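Local coordinates for adenine phosphoribosyltransferase (Leishmania donovani, PDB 1QB7), which probably catalyses the conversion of adenine and 5-phospho-alpha-D-ribose 1-diphosphate to AMP and diphosphate in purine salvage, at residues 60-65 / 91-96. Sequence-based numbering, arbitrary orientation.
Sequences FLVQRY and VELEIP
The ring of Tyr-65 is met obliquely by Leu-93, whose CD1 lies 4.0 Å from Tyr-65 CD2, while one ring face carries Arg-64 CG near its rim. Leu-93 bears chiefly on the root of the tyrosine, CD1 standing 3.6 Å from Tyr-65 CB. Its other methyl, CD2, rests 3.8 Å from the backbone O of Val-62; the forked leucine thus reaches two residues nearly one turn apart on helix 51-67. With CG beside the backbone N (chi1 -57°), the tyrosine ring leads away from helix 86-93 and its OH is hydrogen-bonded to Glu-170; tyrosine suits this buried place, offering carbon to the leucine and a hydroxyl to the carboxylate. The beta-branched Val-62 offers two methyls close to the backbone, CG2 lying 3.7 Å from Glu-92 CB. Glu-92 meets it through CB and CG; bent at chi2 (-57°), it carries its carboxylate away, where OE2 forms a salt bridge with Arg-58 of the second subunit. No hydrogen bond links the two segments. Glu-94, with positive phi, then turns the chain out of helix 86-93 toward strand 97-100, outermost in the sheet within this chain. Helices 51-67 and 86-93 pack together here, with Glu-92 at the dimer interface, Ile-89 extending the apolar seam and Ile-95 reaching Ile-75 on strand 74-78.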
loop_
_atom_site.group_PDB
_atom_site.type_symbol
_atom_site.label_atom_id
_atom_site.label_comp_id
_atom_site.label_asym_id
_atom_site.label_seq_id
_atom_site.Cartn_x
_atom_site.Cartn_y
_atom_site.Cartn_z
ATOM N N PHE A 60 -13.654 -7.421 10.955
ATOM C CA PHE A 60 -13.734 -8.868 10.825
ATOM C C PHE A 60 -12.388 -9.572 11.020
ATOM O O PHE A 60 -12.268 -10.467 11.857
ATOM C CB PHE A 60 -14.349 -9.249 9.472
ATOM C CG PHE A 60 -14.524 -10.732 9.284
ATOM C CD1 PHE A 60 -15.692 -11.367 9.704
ATOM C CD2 PHE A 60 -13.503 -11.504 8.733
ATOM C CE1 PHE A 60 -15.839 -12.749 9.581
ATOM C CE2 PHE A 60 -13.640 -12.888 8.606
ATOM C CZ PHE A 60 -14.814 -13.508 9.035
ATOM N N LEU A 61 -11.375 -9.160 10.258
ATOM C CA LEU A 61 -10.055 -9.781 10.349
ATOM C C LEU A 61 -9.370 -9.560 11.695
ATOM O O LEU A 61 -8.702 -10.458 12.211
ATOM C CB LEU A 61 -9.173 -9.337 9.179
ATOM C CG LEU A 61 -9.689 -9.857 7.829
ATOM C CD1 LEU A 61 -8.844 -9.333 6.678
ATOM C CD2 LEU A 61 -9.698 -11.378 7.829
ATOM N N VAL A 62 -9.553 -8.381 12.284
ATOM C CA VAL A 62 -8.969 -8.107 13.594
ATOM C C VAL A 62 -9.585 -9.079 14.612
ATOM O O VAL A 62 -8.863 -9.721 15.377
ATOM C CB VAL A 62 -9.206 -6.634 14.030
ATOM C CG1 VAL A 62 -8.885 -6.456 15.510
ATOM C CG2 VAL A 62 -8.331 -5.698 13.194
ATOM N N GLN A 63 -10.911 -9.223 14.578
ATOM C CA GLN A 63 -11.612 -10.135 15.487
ATOM C C GLN A 63 -11.127 -11.559 15.272
ATOM O O GLN A 63 -10.888 -12.301 16.226
ATOM C CB GLN A 63 -13.120 -10.066 15.264
ATOM C CG GLN A 63 -13.749 -8.792 15.799
ATOM C CD GLN A 63 -15.102 -8.495 15.181
ATOM O OE1 GLN A 63 -15.675 -9.332 14.476
ATOM N NE2 GLN A 63 -15.614 -7.288 15.425
ATOM N N ARG A 64 -10.931 -11.916 14.009
ATOM C CA ARG A 64 -10.468 -13.244 13.666
ATOM C C ARG A 64 -9.129 -13.560 14.314
ATOM O O ARG A 64 -8.988 -14.580 14.987
ATOM C CB ARG A 64 -10.357 -13.394 12.151
ATOM C CG ARG A 64 -9.796 -14.722 11.719
ATOM C CD ARG A 64 -9.742 -14.815 10.219
ATOM N NE ARG A 64 -9.204 -16.097 9.780
ATOM C CZ ARG A 64 -9.875 -17.245 9.803
ATOM N NH1 ARG A 64 -11.127 -17.280 10.239
ATOM N NH2 ARG A 64 -9.291 -18.360 9.378
ATOM N N TYR A 65 -8.162 -12.665 14.153
ATOM C CA TYR A 65 -6.836 -12.907 14.703
ATOM C C TYR A 65 -6.706 -12.772 16.216
ATOM O O TYR A 65 -5.865 -13.436 16.819
ATOM C CB TYR A 65 -5.792 -12.092 13.936
ATOM C CG TYR A 65 -5.819 -12.427 12.457
ATOM C CD1 TYR A 65 -5.709 -13.750 12.028
ATOM C CD2 TYR A 65 -6.039 -11.440 11.494
ATOM C CE1 TYR A 65 -5.826 -14.090 10.683
ATOM C CE2 TYR A 65 -6.162 -11.770 10.139
ATOM C CZ TYR A 65 -6.056 -13.098 9.745
ATOM O OH TYR A 65 -6.212 -13.445 8.423
ATOM N N VAL A 91 -2.034 -2.795 13.055
ATOM C CA VAL A 91 -2.027 -1.715 14.043
ATOM C C VAL A 91 -2.928 -2.050 15.238
ATOM O O VAL A 91 -2.619 -1.702 16.379
ATOM C CB VAL A 91 -2.435 -0.352 13.408
ATOM C CG1 VAL A 91 -3.923 -0.302 13.129
ATOM C CG2 VAL A 91 -2.012 0.793 14.300
ATOM N N GLU A 92 -4.017 -2.766 14.970
ATOM C CA GLU A 92 -4.953 -3.168 16.012
ATOM C C GLU A 92 -4.430 -4.365 16.807
ATOM O O GLU A 92 -4.590 -4.435 18.027
ATOM C CB GLU A 92 -6.308 -3.514 15.395
ATOM C CG GLU A 92 -6.993 -2.346 14.710
ATOM C CD GLU A 92 -7.204 -1.152 15.632
ATOM O OE1 GLU A 92 -7.296 -1.334 16.866
ATOM O OE2 GLU A 92 -7.291 -0.019 15.120
ATOM N N LEU A 93 -3.840 -5.321 16.096
ATOM C CA LEU A 93 -3.284 -6.521 16.707
ATOM C C LEU A 93 -1.965 -6.205 17.398
ATOM O O LEU A 93 -1.446 -7.020 18.169
ATOM C CB LEU A 93 -3.039 -7.590 15.639
ATOM C CG LEU A 93 -4.244 -8.123 14.867
ATOM C CD1 LEU A 93 -3.771 -9.119 13.814
ATOM C CD2 LEU A 93 -5.223 -8.767 15.828
ATOM N N GLU A 94 -1.414 -5.033 17.082
ATOM C CA GLU A 94 -0.148 -4.574 17.640
ATOM C C GLU A 94 1.004 -5.519 17.298
ATOM O O GLU A 94 1.795 -5.902 18.166
ATOM C CB GLU A 94 -0.269 -4.365 19.154
ATOM C CG GLU A 94 -1.332 -3.335 19.523
ATOM C CD GLU A 94 -1.457 -3.091 21.021
ATOM O OE1 GLU A 94 -0.996 -3.938 21.818
ATOM O OE2 GLU A 94 -2.031 -2.046 21.398
ATOM N N ILE A 95 1.055 -5.933 16.030
ATOM C CA ILE A 95 2.113 -6.809 15.529
ATOM C C ILE A 95 2.713 -6.142 14.286
ATOM O O ILE A 95 2.102 -5.244 13.697
ATOM C CB ILE A 95 1.603 -8.248 15.198
ATOM C CG1 ILE A 95 0.472 -8.205 14.162
ATOM C CG2 ILE A 95 1.163 -8.961 16.479
ATOM C CD1 ILE A 95 -0.018 -9.572 13.734
ATOM N N PRO A 96 3.936 -6.537 13.899
ATOM C CA PRO A 96 4.607 -5.960 12.728
ATOM C C PRO A 96 3.915 -6.206 11.388
ATOM O O PRO A 96 3.251 -7.231 11.195
ATOM C CB PRO A 96 5.968 -6.675 12.730
ATOM C CG PRO A 96 6.177 -7.035 14.148
ATOM C CD PRO A 96 4.816 -7.509 14.567
#